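Local atomic coordinates of CDA peptide synthetase I (Streptomyces coelicolor, PDB entry 5DU9), a protein that belongs to the non-ribosomal peptide synthetase family and is represented here by its condensation domain, a two-lobed fold of the CoA-dependent acyltransferase clan. Residues A[290-295]-A[334-339]; A[270-275]-A[330-335]; A[265-270]-A[364-369]. The protein carries 1 engineered substitution. All coordinates share one frame; numbering follows the deposited sequence. Where two conformers were deposited one is given.

Contact 1: A[290-295]-A[334-339]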
# COMPACT_ATOMS: atom_id res chain seq x y z
N VAL A 290 -2.22 9.36 13.69
CA VAL A 290 -1.95 8.24 12.80
C VAL A 290 -1.94 8.80 11.39
O VAL A 290 -2.53 9.84 11.12
CB VAL A 290 -2.99 7.11 12.94
CG1 VAL A 290 -2.97 6.57 14.37
CG2 VAL A 290 -4.37 7.59 12.56
N SER A 291 -1.25 8.11 10.49
CA SER A 291 -1.21 8.51 9.09
C SER A 291 -2.06 7.57 8.26
O SER A 291 -2.02 6.35 8.45
CB SER A 291 0.24 8.54 8.58
OG SER A 291 1.03 9.48 9.30
N VAL A 292 -2.82 8.15 7.35
CA VAL A 292 -3.78 7.41 6.55
C VAL A 292 -3.47 7.58 5.07
O VAL A 292 -3.36 8.70 4.58
CB VAL A 292 -5.22 7.88 6.85
CG1 VAL A 292 -6.23 7.12 6.02
CG2 VAL A 292 -5.53 7.72 8.34
N PRO A 293 -3.32 6.47 4.33
CA PRO A 293 -3.20 6.61 2.88
C PRO A 293 -4.55 6.82 2.19
O PRO A 293 -5.57 6.27 2.63
CB PRO A 293 -2.57 5.28 2.44
CG PRO A 293 -2.81 4.32 3.55
CD PRO A 293 -3.30 5.06 4.76
N VAL A 294 -4.56 7.63 1.14
CA VAL A 294 -5.69 7.73 0.23
C VAL A 294 -5.15 7.51 -1.18
O VAL A 294 -3.96 7.68 -1.41
CB VAL A 294 -6.42 9.08 0.35
CG1 VAL A 294 -6.99 9.24 1.76
CG2 VAL A 294 -5.49 10.24 0.02
N THR A 295 -6.00 7.11 -2.11
CA THR A 295 -5.50 6.68 -3.41
C THR A 295 -4.98 7.83 -4.27
O THR A 295 -4.14 7.63 -5.14
CB THR A 295 -6.57 5.94 -4.23
OG1 THR A 295 -7.64 6.84 -4.56
CG2 THR A 295 -7.11 4.75 -3.45
N GLU A 334 -15.23 11.98 12.44
CA GLU A 334 -15.23 13.44 12.31
C GLU A 334 -13.93 13.93 11.68
O GLU A 334 -13.94 14.78 10.79
CB GLU A 334 -15.44 14.10 13.67
CG GLU A 334 -15.41 15.62 13.63
CD GLU A 334 -15.83 16.26 14.94
OE1 GLU A 334 -15.62 17.48 15.10
OE2 GLU A 334 -16.37 15.54 15.81
N ALA A 335 -12.81 13.38 12.15
CA ALA A 335 -11.51 13.78 11.62
C ALA A 335 -11.34 13.34 10.17
O ALA A 335 -10.79 14.08 9.36
CB ALA A 335 -10.40 13.20 12.49
N MET A 336 -11.80 12.13 9.85
CA MET A 336 -11.69 11.61 8.49
C MET A 336 -12.54 12.43 7.52
O MET A 336 -12.16 12.62 6.36
CB MET A 336 -12.11 10.15 8.43
CG MET A 336 -11.03 9.19 8.90
SD MET A 336 -9.59 9.14 7.81
CE MET A 336 -10.27 8.37 6.35
N SER A 337 -13.68 12.93 7.97
CA SER A 337 -14.51 13.77 7.11
C SER A 337 -13.71 14.97 6.62
O SER A 337 -13.76 15.32 5.44
CB SER A 337 -15.77 14.23 7.85
OG SER A 337 -16.63 13.13 8.10
N GLY A 338 -12.94 15.58 7.52
CA GLY A 338 -12.13 16.73 7.17
C GLY A 338 -10.95 16.34 6.29
O GLY A 338 -10.60 17.06 5.35
N LEU A 339 -10.33 15.21 6.60
CA LEU A 339 -9.22 14.71 5.81
C LEU A 339 -9.67 14.46 4.37
O LEU A 339 -9.00 14.89 3.41
CB LEU A 339 -8.66 13.43 6.43
CG LEU A 339 -7.43 12.80 5.77
CD1 LEU A 339 -6.60 12.08 6.82
CD2 LEU A 339 -7.82 11.83 4.66

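Contact 2: A[270-275]-A[330-335]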
# COMPACT_ATOMS: atom_id res chain seq x y z
N VAL A 270 -13.20 1.43 12.27
CA VAL A 270 -13.09 0.73 13.55
C VAL A 270 -11.63 0.38 13.82
O VAL A 270 -11.13 0.52 14.93
CB VAL A 270 -13.96 -0.54 13.58
CG1 VAL A 270 -13.74 -1.34 14.87
CG2 VAL A 270 -15.43 -0.18 13.43
N VAL A 271 -10.92 -0.07 12.78
CA VAL A 271 -9.51 -0.41 12.93
C VAL A 271 -8.68 0.84 13.26
O VAL A 271 -7.83 0.80 14.15
CB VAL A 271 -8.97 -1.09 11.66
CG1 VAL A 271 -7.47 -1.29 11.73
CG2 VAL A 271 -9.66 -2.43 11.46
N ILE A 272 -8.92 1.92 12.53
CA ILE A 272 -8.20 3.16 12.80
C ILE A 272 -8.45 3.62 14.24
O ILE A 272 -7.51 3.99 14.95
CB ILE A 272 -8.61 4.27 11.80
CG1 ILE A 272 -8.10 3.92 10.41
CG2 ILE A 272 -8.05 5.62 12.21
CD1 ILE A 272 -8.73 4.74 9.28
N ALA A 273 -9.70 3.57 14.67
CA ALA A 273 -10.03 3.91 16.06
C ALA A 273 -9.30 2.99 17.03
O ALA A 273 -8.84 3.43 18.09
CB ALA A 273 -11.54 3.83 16.28
N GLY A 274 -9.17 1.72 16.67
CA GLY A 274 -8.45 0.76 17.49
C GLY A 274 -6.98 1.11 17.64
O GLY A 274 -6.43 1.01 18.73
N VAL A 275 -6.35 1.53 16.55
CA VAL A 275 -4.96 1.96 16.62
C VAL A 275 -4.85 3.21 17.49
O VAL A 275 -3.96 3.31 18.33
CB VAL A 275 -4.37 2.24 15.21
CG1 VAL A 275 -2.94 2.76 15.32
CG2 VAL A 275 -4.40 0.99 14.36
N GLU A 330 -16.37 7.68 16.65
CA GLU A 330 -16.99 8.93 16.22
C GLU A 330 -15.94 10.02 15.98
O GLU A 330 -16.03 10.80 15.03
CB GLU A 330 -18.02 9.41 17.24
CG GLU A 330 -19.25 8.53 17.33
CD GLU A 330 -20.17 8.92 18.47
OE1 GLU A 330 -19.90 9.94 19.14
OE2 GLU A 330 -21.16 8.20 18.71
N THR A 331 -14.95 10.08 16.86
CA THR A 331 -13.86 11.04 16.73
C THR A 331 -13.10 10.80 15.43
O THR A 331 -12.76 11.74 14.71
CB THR A 331 -12.91 10.95 17.94
OG1 THR A 331 -13.63 11.30 19.12
CG2 THR A 331 -11.72 11.90 17.78
N VAL A 332 -12.86 9.53 15.13
CA VAL A 332 -12.19 9.15 13.88
C VAL A 332 -13.03 9.58 12.68
O VAL A 332 -12.51 10.13 11.71
CB VAL A 332 -11.92 7.63 13.84
CG1 VAL A 332 -11.56 7.17 12.43
CG2 VAL A 332 -10.82 7.27 14.82
N SER A 333 -14.33 9.31 12.74
CA SER A 333 -15.22 9.67 11.64
C SER A 333 -15.22 11.18 11.38
O SER A 333 -15.21 11.61 10.22
CB SER A 333 -16.64 9.19 11.94
OG SER A 333 -16.72 7.78 11.87
N GLU A 334 -15.23 11.98 12.44
CA GLU A 334 -15.23 13.44 12.31
C GLU A 334 -13.93 13.93 11.68
O GLU A 334 -13.94 14.78 10.79
CB GLU A 334 -15.44 14.10 13.67
CG GLU A 334 -15.41 15.62 13.63
CD GLU A 334 -15.83 16.26 14.94
OE1 GLU A 334 -15.62 17.48 15.10
OE2 GLU A 334 -16.37 15.54 15.81
N ALA A 335 -12.81 13.38 12.15
CA ALA A 335 -11.51 13.78 11.62
C ALA A 335 -11.34 13.34 10.17
O ALA A 335 -10.79 14.08 9.36
CB ALA A 335 -10.40 13.20 12.49

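Contact 3: A[265-270]-A[364-369]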
# COMPACT_ATOMS: atom_id res chain seq x y z
N ALA A 265 -20.21 2.49 11.55
CA ALA A 265 -18.99 2.90 10.86
C ALA A 265 -18.42 1.76 10.03
O ALA A 265 -18.51 0.60 10.42
CB ALA A 265 -17.95 3.40 11.86
N HIS A 266 -17.82 2.10 8.90
CA HIS A 266 -17.14 1.10 8.08
C HIS A 266 -16.01 0.47 8.90
O HIS A 266 -15.39 1.14 9.72
CB HIS A 266 -16.61 1.74 6.80
CG HIS A 266 -15.92 0.79 5.88
ND1 HIS A 266 -14.55 0.74 5.76
CD2 HIS A 266 -16.41 -0.16 5.04
CE1 HIS A 266 -14.22 -0.20 4.88
NE2 HIS A 266 -15.33 -0.75 4.43
N TRP A 267 -15.75 -0.82 8.70
CA TRP A 267 -14.84 -1.52 9.60
C TRP A 267 -13.42 -0.96 9.59
O TRP A 267 -12.71 -1.09 10.57
CB TRP A 267 -14.80 -3.01 9.27
CG TRP A 267 -14.07 -3.34 8.01
CD1 TRP A 267 -14.53 -3.23 6.73
CD2 TRP A 267 -12.73 -3.85 7.91
NE1 TRP A 267 -13.57 -3.63 5.84
CE2 TRP A 267 -12.45 -4.02 6.54
CE3 TRP A 267 -11.75 -4.18 8.85
CZ2 TRP A 267 -11.23 -4.50 6.09
CZ3 TRP A 267 -10.54 -4.66 8.40
CH2 TRP A 267 -10.29 -4.81 7.02
N ALA A 268 -13.01 -0.33 8.49
CA ALA A 268 -11.67 0.28 8.45
C ALA A 268 -11.57 1.42 9.46
O ALA A 268 -10.52 1.66 10.04
CB ALA A 268 -11.35 0.78 7.04
N ARG A 269 -12.69 2.12 9.66
CA ARG A 269 -12.74 3.19 10.67
C ARG A 269 -12.61 2.60 12.07
O ARG A 269 -12.01 3.21 12.96
CB ARG A 269 -14.04 3.99 10.55
CG ARG A 269 -14.24 4.68 9.20
CD ARG A 269 -13.23 5.79 9.00
NE ARG A 269 -13.37 6.44 7.70
CZ ARG A 269 -14.19 7.46 7.45
NH1 ARG A 269 -14.98 7.95 8.41
NH2 ARG A 269 -14.24 7.99 6.23
N VAL A 270 -13.20 1.43 12.27
CA VAL A 270 -13.09 0.73 13.55
C VAL A 270 -11.63 0.38 13.82
O VAL A 270 -11.13 0.52 14.93
CB VAL A 270 -13.96 -0.54 13.58
CG1 VAL A 270 -13.74 -1.34 14.87
CG2 VAL A 270 -15.43 -0.18 13.43
N VAL A 364 -1.66 3.63 9.00
CA VAL A 364 -2.69 2.61 9.11
C VAL A 364 -3.33 2.42 7.74
O VAL A 364 -4.12 3.25 7.29
CB VAL A 364 -3.76 2.98 10.15
CG1 VAL A 364 -4.80 1.87 10.28
CG2 VAL A 364 -3.10 3.26 11.49
N ASN A 365 -2.97 1.31 7.10
CA ASN A 365 -3.36 1.02 5.73
C ASN A 365 -4.28 -0.19 5.69
O ASN A 365 -3.82 -1.33 5.60
CB ASN A 365 -2.11 0.78 4.89
CG ASN A 365 -2.41 0.51 3.43
OD1 ASN A 365 -3.55 0.64 2.98
ND2 ASN A 365 -1.38 0.14 2.67
N VAL A 366 -5.58 0.06 5.77
CA VAL A 366 -6.58 -0.98 5.63
C VAL A 366 -6.88 -1.07 4.14
O VAL A 366 -7.58 -0.23 3.59
CB VAL A 366 -7.86 -0.68 6.43
CG1 VAL A 366 -8.84 -1.85 6.32
CG2 VAL A 366 -7.52 -0.40 7.88
N MET A 367 -6.31 -2.08 3.49
CA MET A 367 -6.42 -2.16 2.04
C MET A 367 -7.86 -2.43 1.63
O MET A 367 -8.58 -3.17 2.31
CB MET A 367 -5.49 -3.24 1.48
CG MET A 367 -4.02 -2.85 1.56
SD MET A 367 -2.95 -3.88 0.54
CE MET A 367 -3.34 -3.27 -1.09
N PRO A 368 -8.29 -1.81 0.53
CA PRO A 368 -9.66 -1.98 0.06
C PRO A 368 -9.88 -3.41 -0.39
O PRO A 368 -8.92 -4.14 -0.65
CB PRO A 368 -9.76 -1.00 -1.11
CG PRO A 368 -8.37 -0.86 -1.61
CD PRO A 368 -7.49 -0.99 -0.40
N TYR A 369 -11.14 -3.81 -0.48
CA TYR A 369 -11.45 -5.17 -0.87
C TYR A 369 -10.94 -5.45 -2.27
O TYR A 369 -11.07 -4.62 -3.17
CB TYR A 369 -12.95 -5.41 -0.80
CG TYR A 369 -13.34 -6.78 -1.29
CD1 TYR A 369 -13.05 -7.91 -0.53
CD2 TYR A 369 -13.98 -6.95 -2.51
CE1 TYR A 369 -13.40 -9.16 -0.97
CE2 TYR A 369 -14.33 -8.20 -2.96
CZ TYR A 369 -14.04 -9.31 -2.19
OH TYR A 369 -14.39 -10.56 -2.62

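Contact 1: A[290-295]-A[334-339]
L339 reaches the strand with a forked tip, and V292 and V294, both turned toward the helix, each meet one prong. CD1 of L339 lies against V292 CB at 4.4 Å, and CD2 approaches V294 CG1 at 4.0 Å. The fork therefore spans the step of two residues by which successive side chains on one strand face are spaced. L339 carries CG anti to its N (chi1 -176°), which extends the branch point from the helix toward the strand. V292 in turn is the bump that sits against the shallow notch formed by M336 and L339, one helical turn apart: its CG1 faces M336 CE at 4.2 Å while its CB meets the leucine. M336 gets its methyl there by coiling, since its three torsions are all near -70°; CB starts out alongside the strand rather than at it, and the curl brings CE round to V292 CG1. V294 and L339 slide past each other in opposite directions, meeting through one methyl each.

This is a helix laid over the face of a beta sheet in the condensation-domain fold: strand 287-294 pairs antiparallel with 311-318, and helix 325-341 crosses above it, with local axes 11.5 Å apart at an angle of 47°. Backbones stay well separated, the nearest CA pair being V292 and L339 at 9.1 Å, and aliphatic side chains bridge the gap. M336 and A335 also rest on L315 of the partner strand, whereas S291 and P293 point away from the helix, beside T363 of the neighbouring strand 363-366, to which S291 is joined through its backbone; S291 OG is hydrogen-bonded to G361 N.

Contact 2: A[270-275]-A[330-335]
Here two helices of the condensation domain, 267-283 and 325-341, pack across each other through a buried, wholly apolar contact made by just three residues. V332 is the wedge. Its two methyls divide the work: CG1 meets the branch methyl of I272, with CG2 of that isoleucine 3.8 Å away, while CG2 presses on A273. The torsion of V332 (chi1 166°) sets CG1 anti to the backbone N and leaves CG2 anti to the carbonyl carbon, and this spreads the methyls over two successive residues of the facing helix.

On the A273 side the fit is close enough to reach the main chain. V332 CG2 lies 3.7 Å from A273 CA and 3.8 Å from A273 CB, so the valine touches the helix backbone itself and the small alanine methyl beside it. The short side chain allows the backbones to near each other, and A273 and V332 bring their CA atoms to 6.1 Å. I272 stands on the other flank of the wedge. It presents CG2, with CB a little behind at 4.2 Å from V332 CG1, and the two side chains cross obliquely.

Beyond this point the same surfaces continue. A273 also rests on F325, V328 and V329, the earlier turns of helix 325-341, and R269 lies alongside V332 and S333. On the strand side, I272 packs on L315 of strand 311-318 and V364 of strand 363-366, while V332 packs on L317, so both helices lie on strand 311-318, and helix 267-283 also reaches 363-366, with strand 287-294 between the two.

Contact 3: A[265-270]-A[364-369]
The N-terminal turn of helix 267-283 packs here on the last residue of strand 363-366, part of a mixed sheet in the condensation-domain fold. H266 occupies the N-cap position, and W267 and A268, the first two helical residues, form a corner that receives V366. One wall of the corner is the indole. V366 CG1 stands over a face of its six-membered ring, 3.8 Å from the centroid and 30° off the normal, a CH-pi contact displaced toward the CH2 side; W267 CH2 is the nearest ring atom at 3.4 Å. The other wall is the methyl of A268, which points toward the strand and lies 3.8 Å from V366 CB. A single valine branch thus carries most of the contact, because CG1 is the one set anti to the backbone N and so projects between ring and methyl.

W267 does not start out aimed at the strand. Its CG lies between the backbone N and carbonyl carbon (chi1 73°), which brings the six-membered ring over to V366, the two side chains running at a slant. L397 of the adjacent strand and P401 of a loop also touch the tryptophan, and V366 packs further on V271, one turn along the helix. R269 N donates to H266 O at 2.9 Å in the first turn, where W267 CD1 sits over the rim of one face of the H266 imidazole. Across the contact, A268 CB meets V366 CG1 at 3.7 Å.

How the contacts relate
Contacts 1 and 2 are buried, while contact 3 lies at the surface, among partly exposed residues. Helix 325-341 serves contacts 1 and 2, and helix 267-283 serves contacts 2 and 3, so contact 2 joins the two helices that the others set against strands. All three are apolar: aliphatic carbon against aliphatic carbon in the first two, with an aromatic face added in contact 3. Main-chain pairing links the strands, with S291 O probably hydrogen-bonded to V364 N, connecting contact 1 to contact 3. V290 packs on I272 and V275 between contacts 1 and 2, and R269 extends from the segment of contact 3 to M336.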